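Local coordinates for p-47 protein (Clostridium botulinum E1 str. 'BoNT E Beluga', PDB 5WIX) that is of unknown function but has a TULIP-domain fold like that of bactericidal/permeability-increasing protein, which makes a role in binding lipid or another apolar ligand conceivable, at residues F302-F307 against L312-S317; I138-S143 against F154-I159; V183-K188 against T400-D405; N35-N40 against N410-S415. One frame throughout, in Å; residues are numbered along the deposited sequence.

Interaction 1 (F302-F307 against L312-S317); sequences FSMELF and LKTRLS
Met304 and Thr314 face each other in an antiparallel beta hairpin, strand 293-307 returning as strand 311-322 in one of the curled sheets of this TULIP-type protein. From CB, the Met304 side chain leaves the sheet with CG anti to the backbone N (chi1 -161°). Met304 CG lies 3.7 Å from Thr314 OG1, SD runs on past the same hydroxyl, and the bend at chi3 brings Met304 CE back to Leu312, 3.7 Å from its CD1. Helix 240-252 covers this face: Leu248 and Leu252 pack on Met304, whose flexible thioether fits itself between strand and helix. Leu306 CD1 touches Leu312 CD2 at 3.7 Å, and the Phe302 ring lies obliquely against Leu316 and the methyl of Thr314. Long apolar side chains suit this buried side.

The other face carries Ser303, Glu305, Lys313 and Arg315 and is more accessible, which suits polar and charged residues. Glu305 and Arg315 form a long salt bridge, Glu305 OE1 to Arg315 NH2 3.7 Å, with their planar groups turned 57° apart, so the attraction is probably diffuse. Phe307 lays one ring face against the aliphatic part of Lys313, giving the lysine chain an apolar surface on its way outward.

Backbone bonds join the strands in pairs. Arg315 N gives a 2.8 Å bond to Ser303 O, while the return bond from Ser303 N is weak. At the hydrogen-bonded pair of Glu305 and Lys313 the bonds run both ways, and the straighter joins Lys313 N to Glu305 O at 3.1 Å, with 167° at the hydrogen.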
# COMPACT_ATOMS: atom_id res chain seq x y z
N PHE A 302 20.98 19.47 -6.03
CA PHE A 302 20.12 18.63 -6.85
C PHE A 302 18.79 18.46 -6.17
O PHE A 302 18.74 18.27 -4.96
CB PHE A 302 20.78 17.28 -7.07
CG PHE A 302 19.95 16.30 -7.86
CD1 PHE A 302 20.21 16.10 -9.21
CD2 PHE A 302 18.97 15.55 -7.25
CE1 PHE A 302 19.48 15.18 -9.94
CE2 PHE A 302 18.24 14.63 -7.97
CZ PHE A 302 18.50 14.44 -9.32
N SER A 303 17.73 18.52 -6.96
CA SER A 303 16.39 18.40 -6.40
C SER A 303 15.45 17.69 -7.37
O SER A 303 15.40 17.98 -8.56
CB SER A 303 15.83 19.78 -6.05
OG SER A 303 14.60 19.97 -6.72
N MET A 304 14.71 16.72 -6.83
CA MET A 304 13.67 16.03 -7.58
C MET A 304 12.43 15.93 -6.70
O MET A 304 12.43 15.18 -5.72
CB MET A 304 14.15 14.64 -8.01
CG MET A 304 13.35 14.00 -9.15
SD MET A 304 13.94 12.35 -9.64
CE MET A 304 13.77 12.39 -11.42
N GLU A 305 11.39 16.71 -7.01
CA GLU A 305 10.11 16.64 -6.28
C GLU A 305 8.99 16.13 -7.19
O GLU A 305 9.04 16.29 -8.41
CB GLU A 305 9.73 18.01 -5.68
CG GLU A 305 9.04 18.99 -6.63
CD GLU A 305 8.78 20.37 -5.99
OE1 GLU A 305 9.71 20.93 -5.38
OE2 GLU A 305 7.64 20.89 -6.12
N LEU A 306 7.97 15.49 -6.60
CA LEU A 306 6.88 14.97 -7.42
C LEU A 306 5.94 16.09 -7.83
O LEU A 306 5.61 16.97 -7.03
CB LEU A 306 6.12 13.88 -6.69
CG LEU A 306 5.23 13.05 -7.61
CD1 LEU A 306 6.06 12.36 -8.66
CD2 LEU A 306 4.44 12.03 -6.81
N PHE A 307 5.50 16.05 -9.08
CA PHE A 307 4.88 17.21 -9.72
C PHE A 307 3.71 16.79 -10.64
O PHE A 307 3.81 15.82 -11.40
CB PHE A 307 5.99 17.97 -10.48
CG PHE A 307 5.51 18.90 -11.57
CD1 PHE A 307 5.02 20.16 -11.27
CD2 PHE A 307 5.66 18.54 -12.90
CE1 PHE A 307 4.62 21.02 -12.28
CE2 PHE A 307 5.26 19.40 -13.92
CZ PHE A 307 4.74 20.64 -13.61
N LEU A 312 7.89 13.83 -12.57
CA LEU A 312 9.00 14.30 -11.72
C LEU A 312 9.65 15.56 -12.30
O LEU A 312 10.01 15.60 -13.48
CB LEU A 312 10.05 13.20 -11.55
CG LEU A 312 9.54 11.92 -10.92
CD1 LEU A 312 10.38 10.80 -11.41
CD2 LEU A 312 9.63 11.98 -9.40
N LYS A 313 9.77 16.58 -11.46
CA LYS A 313 10.42 17.84 -11.82
C LYS A 313 11.82 17.83 -11.25
O LYS A 313 12.00 17.83 -10.03
CB LYS A 313 9.63 19.05 -11.29
CG LYS A 313 10.25 20.43 -11.58
CD LYS A 313 9.16 21.47 -11.97
CE LYS A 313 8.73 22.37 -10.81
NZ LYS A 313 7.59 23.26 -11.16
N THR A 314 12.82 17.79 -12.12
CA THR A 314 14.19 17.78 -11.65
C THR A 314 14.86 19.13 -11.84
O THR A 314 14.68 19.79 -12.87
CB THR A 314 14.98 16.71 -12.35
OG1 THR A 314 14.18 15.50 -12.39
CG2 THR A 314 16.26 16.47 -11.60
N ARG A 315 15.60 19.56 -10.82
CA ARG A 315 16.17 20.90 -10.78
C ARG A 315 17.57 20.83 -10.17
O ARG A 315 17.71 20.87 -8.95
CB ARG A 315 15.28 21.83 -9.97
CG ARG A 315 15.13 23.22 -10.54
CD ARG A 315 14.32 24.12 -9.61
NE ARG A 315 13.00 23.56 -9.31
CZ ARG A 315 12.36 23.72 -8.15
NH1 ARG A 315 12.93 24.41 -7.17
NH2 ARG A 315 11.16 23.18 -7.97
N LEU A 316 18.58 20.72 -11.03
CA LEU A 316 19.98 20.65 -10.59
C LEU A 316 20.84 21.80 -11.09
O LEU A 316 20.53 22.45 -12.08
CB LEU A 316 20.61 19.33 -11.04
CG LEU A 316 20.50 18.97 -12.53
CD1 LEU A 316 21.55 19.68 -13.39
CD2 LEU A 316 20.58 17.44 -12.72
N SER A 317 21.96 22.00 -10.42
CA SER A 317 22.96 22.94 -10.91
C SER A 317 24.36 22.59 -10.42
O SER A 317 24.55 22.02 -9.34
CB SER A 317 22.61 24.36 -10.49
OG SER A 317 23.06 24.60 -9.17

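Interaction 2 (I138-S143 against F154-I159); sequences IVSDLS and FNKLLI
Lys156 reaches from helix 153-159 across to Ser143 and Ser140, joining a strand-to-loop corner to a short helix that packs on the curled antiparallel sheet of a TULIP-type domain. In the first shell the lysine chain runs beside both serines. Lys156 CG lies 3.9 Å from Ser140 OG and 3.8 Å from Ser143 OG, and bends at chi3 and chi4 turn the end toward Ser143, where Lys156 CE approaches Ser143 CB at 3.5 Å and the ammonium end also lies close to that carbon. The short serine side chains let the long lysine chain pass close by. Asn155, one residue earlier on the helix, meets Ser143 from another direction: Asn155 ND2 is 3.5 Å from Ser143 O. These approaches amount to polar proximity and van der Waals contact.

The second shell sets both segments in place. Phe152 offers its ring to Lys156 in a cation-pi interaction and also touches Ser143, a likely reason for the ammonium to stay at this junction. On the strand side, Asp141 and Leu142 both face Ile104 in a classic beta bulge at the corner of the chain, and Asp141 forms a salt bridge with Arg79. The inner side of the helix is apolar: Leu158 rests on Phe89 and Ile60, and Ile159 on Leu105 and Met62. Asn155 CG stands anti to its own backbone N (chi1 177°), a torsion that carries Asn155 ND2 to 3.5 Å from Ser143 OG.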
# COMPACT_ATOMS: atom_id res chain seq x y z
N ILE A 138 -19.85 -8.29 20.17
CA ILE A 138 -20.83 -8.72 19.15
C ILE A 138 -22.13 -7.93 19.32
O ILE A 138 -22.69 -7.88 20.42
CB ILE A 138 -21.23 -10.21 19.23
CG1 ILE A 138 -20.03 -11.14 19.20
CG2 ILE A 138 -22.14 -10.57 18.06
CD1 ILE A 138 -20.40 -12.56 18.77
N VAL A 139 -22.60 -7.32 18.24
CA VAL A 139 -23.86 -6.60 18.31
C VAL A 139 -24.85 -7.31 17.37
O VAL A 139 -24.46 -7.92 16.38
CB VAL A 139 -23.65 -5.06 17.97
CG1 VAL A 139 -24.92 -4.41 17.47
CG2 VAL A 139 -23.12 -4.30 19.19
N SER A 140 -26.14 -7.30 17.72
CA SER A 140 -27.16 -7.86 16.86
C SER A 140 -27.91 -6.71 16.19
O SER A 140 -28.41 -5.80 16.87
CB SER A 140 -28.12 -8.75 17.66
OG SER A 140 -28.75 -9.70 16.84
N ASP A 141 -27.95 -6.72 14.85
CA ASP A 141 -28.55 -5.60 14.14
C ASP A 141 -29.96 -5.93 13.78
O ASP A 141 -30.88 -5.20 14.13
CB ASP A 141 -27.77 -5.24 12.89
CG ASP A 141 -26.37 -4.79 13.20
OD1 ASP A 141 -26.09 -4.49 14.38
OD2 ASP A 141 -25.54 -4.73 12.28
N LEU A 142 -30.12 -7.04 13.08
CA LEU A 142 -31.43 -7.61 12.79
C LEU A 142 -31.46 -9.00 13.33
O LEU A 142 -30.42 -9.66 13.37
CB LEU A 142 -31.71 -7.63 11.31
CG LEU A 142 -32.57 -6.48 10.86
CD1 LEU A 142 -32.48 -6.42 9.37
CD2 LEU A 142 -33.99 -6.72 11.33
N SER A 143 -32.63 -9.48 13.71
CA SER A 143 -32.69 -10.72 14.44
C SER A 143 -32.90 -11.91 13.52
O SER A 143 -32.41 -13.00 13.80
CB SER A 143 -33.78 -10.64 15.49
OG SER A 143 -33.83 -11.90 16.15
N PHE A 154 -35.16 -13.55 23.18
CA PHE A 154 -34.46 -14.75 23.61
C PHE A 154 -33.46 -15.25 22.56
O PHE A 154 -32.39 -15.71 22.93
CB PHE A 154 -35.46 -15.86 23.97
CG PHE A 154 -36.13 -15.68 25.32
CD1 PHE A 154 -35.40 -15.27 26.42
CD2 PHE A 154 -37.49 -15.95 25.48
CE1 PHE A 154 -36.01 -15.11 27.66
CE2 PHE A 154 -38.11 -15.80 26.71
CZ PHE A 154 -37.37 -15.38 27.80
N ASN A 155 -33.80 -15.18 21.26
CA ASN A 155 -32.86 -15.62 20.22
C ASN A 155 -31.57 -14.84 20.36
O ASN A 155 -30.49 -15.42 20.40
CB ASN A 155 -33.42 -15.44 18.79
CG ASN A 155 -32.38 -15.84 17.67
OD1 ASN A 155 -31.81 -16.93 17.68
ND2 ASN A 155 -32.16 -14.93 16.72
N LYS A 156 -31.71 -13.52 20.46
CA LYS A 156 -30.55 -12.64 20.50
C LYS A 156 -29.69 -12.89 21.74
O LYS A 156 -28.47 -13.02 21.63
CB LYS A 156 -31.00 -11.19 20.43
CG LYS A 156 -31.74 -10.85 19.14
CD LYS A 156 -32.48 -9.55 19.35
CE LYS A 156 -32.48 -8.71 18.10
NZ LYS A 156 -33.86 -8.29 17.68
N LEU A 157 -30.31 -12.97 22.92
CA LEU A 157 -29.59 -13.31 24.15
C LEU A 157 -28.80 -14.60 23.93
O LEU A 157 -27.62 -14.69 24.29
CB LEU A 157 -30.56 -13.46 25.33
CG LEU A 157 -30.08 -14.11 26.65
CD1 LEU A 157 -28.75 -13.52 27.14
CD2 LEU A 157 -31.17 -14.02 27.74
N LEU A 158 -29.45 -15.57 23.30
CA LEU A 158 -28.85 -16.89 23.12
C LEU A 158 -27.81 -16.96 21.99
O LEU A 158 -26.75 -17.52 22.21
CB LEU A 158 -29.93 -17.94 22.89
CG LEU A 158 -30.61 -18.49 24.15
CD1 LEU A 158 -31.35 -19.77 23.81
CD2 LEU A 158 -29.64 -18.69 25.33
N ILE A 159 -28.09 -16.41 20.81
CA ILE A 159 -27.08 -16.55 19.76
C ILE A 159 -25.89 -15.69 20.05
O ILE A 159 -24.95 -15.70 19.29
CB ILE A 159 -27.56 -16.18 18.33
CG1 ILE A 159 -27.65 -14.66 18.16
CG2 ILE A 159 -28.83 -16.91 17.97
CD1 ILE A 159 -27.08 -14.17 16.85

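Interaction 3 (V183-K188 against T400-D405); sequences VWMNPK and TDIIND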
# COMPACT_ATOMS: atom_id res chain seq x y z
N VAL A 183 12.47 -4.64 3.89
CA VAL A 183 12.51 -4.06 5.23
C VAL A 183 11.78 -2.73 5.35
O VAL A 183 11.20 -2.43 6.40
CB VAL A 183 13.97 -3.89 5.68
CG1 VAL A 183 14.05 -3.39 7.11
CG2 VAL A 183 14.72 -5.21 5.53
N TRP A 184 11.79 -1.93 4.30
CA TRP A 184 11.18 -0.62 4.39
C TRP A 184 9.66 -0.71 4.42
O TRP A 184 8.99 0.26 4.76
CB TRP A 184 11.62 0.26 3.24
CG TRP A 184 11.20 -0.23 1.90
CD1 TRP A 184 11.94 -0.99 1.05
CD2 TRP A 184 9.97 0.06 1.23
NE1 TRP A 184 11.23 -1.21 -0.11
CE2 TRP A 184 10.02 -0.58 -0.02
CE3 TRP A 184 8.82 0.78 1.57
CZ2 TRP A 184 8.97 -0.52 -0.94
CZ3 TRP A 184 7.78 0.83 0.66
CH2 TRP A 184 7.86 0.19 -0.58
N MET A 185 9.14 -1.87 4.04
CA MET A 185 7.70 -2.09 4.04
C MET A 185 7.20 -2.64 5.37
O MET A 185 5.99 -2.66 5.61
CB MET A 185 7.29 -3.07 2.93
CG MET A 185 6.88 -2.42 1.64
SD MET A 185 6.33 -3.68 0.46
CE MET A 185 4.61 -3.84 0.92
N ASN A 186 8.12 -3.10 6.21
CA ASN A 186 7.74 -3.71 7.47
C ASN A 186 7.00 -2.73 8.37
O ASN A 186 7.47 -1.62 8.62
CB ASN A 186 8.96 -4.27 8.20
CG ASN A 186 9.55 -5.47 7.49
OD1 ASN A 186 8.83 -6.24 6.84
ND2 ASN A 186 10.87 -5.64 7.61
N PRO A 187 5.80 -3.12 8.82
CA PRO A 187 4.91 -2.32 9.68
C PRO A 187 5.22 -2.42 11.16
O PRO A 187 5.51 -3.52 11.63
CB PRO A 187 3.54 -2.92 9.40
CG PRO A 187 3.81 -4.33 9.02
CD PRO A 187 5.13 -4.34 8.32
N LYS A 188 5.14 -1.31 11.87
CA LYS A 188 5.29 -1.31 13.33
C LYS A 188 3.93 -1.25 14.00
O LYS A 188 3.58 -2.10 14.81
CB LYS A 188 6.15 -0.13 13.80
N THR A 400 5.01 -7.75 -8.10
CA THR A 400 4.29 -8.92 -7.61
C THR A 400 4.84 -9.35 -6.25
O THR A 400 4.08 -9.72 -5.36
CB THR A 400 4.39 -10.08 -8.59
OG1 THR A 400 3.83 -9.70 -9.85
CG2 THR A 400 3.65 -11.28 -8.04
N ASP A 401 6.17 -9.28 -6.11
CA ASP A 401 6.79 -9.62 -4.84
C ASP A 401 6.32 -8.62 -3.77
O ASP A 401 6.05 -9.01 -2.63
CB ASP A 401 8.32 -9.61 -4.95
CG ASP A 401 8.88 -10.93 -5.44
OD1 ASP A 401 8.09 -11.85 -5.74
OD2 ASP A 401 10.13 -11.06 -5.52
N ILE A 402 6.20 -7.36 -4.17
CA ILE A 402 5.85 -6.28 -3.25
C ILE A 402 4.42 -6.38 -2.75
O ILE A 402 4.17 -6.21 -1.57
CB ILE A 402 6.05 -4.89 -3.89
CG1 ILE A 402 7.52 -4.47 -3.80
CG2 ILE A 402 5.16 -3.84 -3.21
CD1 ILE A 402 7.86 -3.20 -4.60
N ILE A 403 3.47 -6.63 -3.65
CA ILE A 403 2.10 -6.65 -3.18
C ILE A 403 1.95 -7.86 -2.24
O ILE A 403 1.35 -7.73 -1.17
CB ILE A 403 1.08 -6.67 -4.36
CG1 ILE A 403 -0.32 -6.31 -3.84
CG2 ILE A 403 1.08 -8.00 -5.11
CD1 ILE A 403 -1.27 -5.88 -4.94
N ASN A 404 2.59 -8.97 -2.59
CA ASN A 404 2.51 -10.19 -1.78
C ASN A 404 3.40 -10.21 -0.52
O ASN A 404 3.41 -11.19 0.22
CB ASN A 404 2.86 -11.40 -2.65
CG ASN A 404 1.72 -11.82 -3.56
OD1 ASN A 404 0.56 -11.79 -3.16
ND2 ASN A 404 2.05 -12.22 -4.78
N ASP A 405 4.12 -9.12 -0.27
CA ASP A 405 5.19 -9.14 0.74
C ASP A 405 4.66 -9.08 2.17
O ASP A 405 4.97 -9.93 3.00
CB ASP A 405 6.16 -7.97 0.50
CG ASP A 405 7.43 -8.06 1.34
OD1 ASP A 405 8.27 -8.94 1.06
OD2 ASP A 405 7.59 -7.24 2.27
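Met185 is the residue of 183-188 that reaches Ile402 and Asp405 in 400-405. Just before it, Trp184 turns its indole toward helix 240-252, against Leu242 and Asn246, and one ring face is covered near its rim by Met185 CG, 3.4 Å above the plane. The large flat ring thus forms a wall along which the methionine sets out. Beyond CG the chain continues extended through chi2 (-177°) and then bends at chi3. Met185 SD comes 3.9 Å from Ile402 CG2, the two side chains crossing at about a right angle, and Met185 CE ends 3.5 Å from Ile402 O, close to the end of the short helix 399-403. Ile25 and Tyr27 of strand 25-30 also pack on Met185. Asp405 lies at the margin, its OD2 4.2 Å from Met185 SD and hydrogen-bonded to Ser180 OG. Asn186 follows, its OD1 also bonded to Ser180 OG, so one serine ties this turn to the chain after the helix. Pro187 then leads into strand 187-195, an outermost strand of the six-stranded antiparallel sheet in this BPI-like fold. No hydrogen bond directly links 183-188 to 400-405: an unbranched, polarisable thioether can fill a buried seam between turn and helix end by dispersion, while the carboxylate keeps its stronger partner, Ser180.

Interaction 4 (N35-N40 against N410-S415); sequences NKHLKN and NNLKIS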
# COMPACT_ATOMS: atom_id res chain seq x y z
N ASN A 35 -15.62 -13.17 0.86
CA ASN A 35 -16.90 -13.86 1.05
C ASN A 35 -16.88 -15.27 0.51
O ASN A 35 -17.47 -16.19 1.10
CB ASN A 35 -18.05 -13.10 0.38
CG ASN A 35 -18.61 -11.98 1.23
OD1 ASN A 35 -18.48 -11.98 2.47
ND2 ASN A 35 -19.24 -11.01 0.57
N LYS A 36 -16.20 -15.43 -0.62
CA LYS A 36 -16.12 -16.69 -1.33
C LYS A 36 -15.19 -17.70 -0.66
O LYS A 36 -15.49 -18.89 -0.59
CB LYS A 36 -15.70 -16.42 -2.78
CG LYS A 36 -16.70 -15.55 -3.56
CD LYS A 36 -16.34 -15.44 -5.05
CE LYS A 36 -17.43 -14.70 -5.83
NZ LYS A 36 -17.07 -14.57 -7.28
N HIS A 37 -14.05 -17.22 -0.15
CA HIS A 37 -13.17 -18.09 0.63
C HIS A 37 -13.77 -18.37 2.00
O HIS A 37 -13.45 -19.36 2.65
CB HIS A 37 -11.78 -17.47 0.76
CG HIS A 37 -10.96 -17.61 -0.47
ND1 HIS A 37 -10.38 -16.54 -1.12
CD2 HIS A 37 -10.64 -18.71 -1.21
CE1 HIS A 37 -9.74 -16.97 -2.19
NE2 HIS A 37 -9.88 -18.28 -2.27
N LEU A 38 -14.65 -17.48 2.43
CA LEU A 38 -15.39 -17.68 3.65
C LEU A 38 -16.39 -18.81 3.45
O LEU A 38 -16.54 -19.67 4.32
CB LEU A 38 -16.10 -16.39 4.07
CG LEU A 38 -16.60 -16.40 5.50
CD1 LEU A 38 -15.57 -17.09 6.39
CD2 LEU A 38 -16.87 -14.97 5.99
N LYS A 39 -17.05 -18.81 2.29
CA LYS A 39 -18.12 -19.76 2.03
C LYS A 39 -17.64 -21.21 2.06
O LYS A 39 -18.29 -22.07 2.66
CB LYS A 39 -18.79 -19.48 0.68
CG LYS A 39 -19.76 -20.59 0.24
CD LYS A 39 -20.27 -20.46 -1.20
CE LYS A 39 -21.55 -19.61 -1.29
NZ LYS A 39 -22.69 -20.09 -0.43
N ASN A 40 -16.51 -21.50 1.41
CA ASN A 40 -16.03 -22.88 1.36
C ASN A 40 -15.12 -23.21 2.54
O ASN A 40 -14.66 -24.35 2.67
CB ASN A 40 -15.32 -23.17 0.03
CG ASN A 40 -14.09 -22.35 -0.15
OD1 ASN A 40 -13.99 -21.24 0.37
ND2 ASN A 40 -13.12 -22.88 -0.89
N ASN A 410 -6.50 -13.67 2.99
CA ASN A 410 -6.97 -15.05 3.06
C ASN A 410 -5.83 -16.04 2.93
O ASN A 410 -6.02 -17.14 2.39
CB ASN A 410 -8.01 -15.33 1.97
CG ASN A 410 -9.18 -14.38 2.03
OD1 ASN A 410 -10.06 -14.51 2.87
ND2 ASN A 410 -9.19 -13.41 1.11
N ASN A 411 -4.65 -15.66 3.42
CA ASN A 411 -3.48 -16.52 3.39
C ASN A 411 -3.16 -16.96 1.96
O ASN A 411 -2.83 -18.12 1.72
CB ASN A 411 -3.70 -17.75 4.28
CG ASN A 411 -2.75 -17.79 5.45
OD1 ASN A 411 -1.94 -16.88 5.64
ND2 ASN A 411 -2.84 -18.85 6.25
N LEU A 412 -3.26 -16.03 1.02
CA LEU A 412 -3.02 -16.37 -0.37
C LEU A 412 -2.20 -15.31 -1.10
O LEU A 412 -2.30 -14.11 -0.82
CB LEU A 412 -4.34 -16.60 -1.09
CG LEU A 412 -5.22 -17.75 -0.60
CD1 LEU A 412 -6.62 -17.59 -1.13
CD2 LEU A 412 -4.64 -19.11 -0.99
N LYS A 413 -1.39 -15.77 -2.05
CA LYS A 413 -0.64 -14.87 -2.92
C LYS A 413 -1.52 -14.42 -4.09
O LYS A 413 -2.50 -15.09 -4.45
CB LYS A 413 0.64 -15.54 -3.46
CG LYS A 413 1.51 -16.29 -2.45
CD LYS A 413 2.26 -15.37 -1.49
CE LYS A 413 3.12 -16.18 -0.52
NZ LYS A 413 3.51 -15.43 0.72
N ILE A 414 -1.13 -13.30 -4.67
CA ILE A 414 -1.74 -12.74 -5.87
C ILE A 414 -1.05 -13.21 -7.15
O ILE A 414 0.16 -13.07 -7.28
CB ILE A 414 -1.70 -11.22 -5.84
CG1 ILE A 414 -2.58 -10.69 -4.70
CG2 ILE A 414 -2.13 -10.64 -7.17
CD1 ILE A 414 -2.56 -9.19 -4.60
N SER A 415 -1.83 -13.74 -8.09
CA SER A 415 -1.27 -14.28 -9.33
C SER A 415 -0.86 -13.21 -10.32
O SER A 415 0.25 -13.26 -10.85
CB SER A 415 -2.28 -15.22 -9.99
OG SER A 415 -2.42 -16.41 -9.23
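His37 on helix 31-42 meets Leu412 and Asn410 in the turn that leads into strand 414-422. The chief interaction is CH-pi. Leu412 CD1 stands over one face of the His37 imidazole, 3.7 Å from the ring centroid and 29° off the normal, the two side chains arriving from opposite directions. The ring atoms closest to Leu412 CD1 are His37 CE1 at 3.4 Å and His37 NE2 at 3.5 Å. A branched leucine suits this place because one methyl can rest on the ring; Met432 of strand 426-432 packs on both residues.

Van der Waals contact accounts for the second pair. The amide of Asn410 passes the ring obliquely, its plane 46° from that of the imidazole, with Asn410 CG 4.0 Å from His37 ND1. The amide oxygen OD1 is hydrogen-bonded to Tyr171 OH, and Tyr171 also packs against His37, so the tyrosine probably helps set the position of the asparagine beside the ring. Asn410 has a left-handed backbone conformation, which asparagine tolerates better than most residues and which suits a tight turn.

Helix and turn are far apart in sequence, and the contact brings an early helix against a late turn beside the six-stranded antiparallel sheet, within the elongated, BPI-like fold of this protein.

Interaction 1 is the most regular of the four, two neighbouring strands held by backbone hydrogen bonds; it is partly buried, its apolar face against helix 240-252 and its polar face more accessible. The other three join helices to loops or turns, mainly through side chains, and have no hydrogen bond between their segments. Interaction 3 is buried near the middle of the chain and rests on a thioether. Interactions 2 and 4 are partly buried, and use a lysine chain beside serines and a methyl over an imidazole. Interactions 1 and 2 lie on opposite sides of the chain's centre. Interactions 3 and 4 touch: Asn404 OD1 probably accepts a hydrogen bond from Ile414 N, and both reach the same six-stranded sheet.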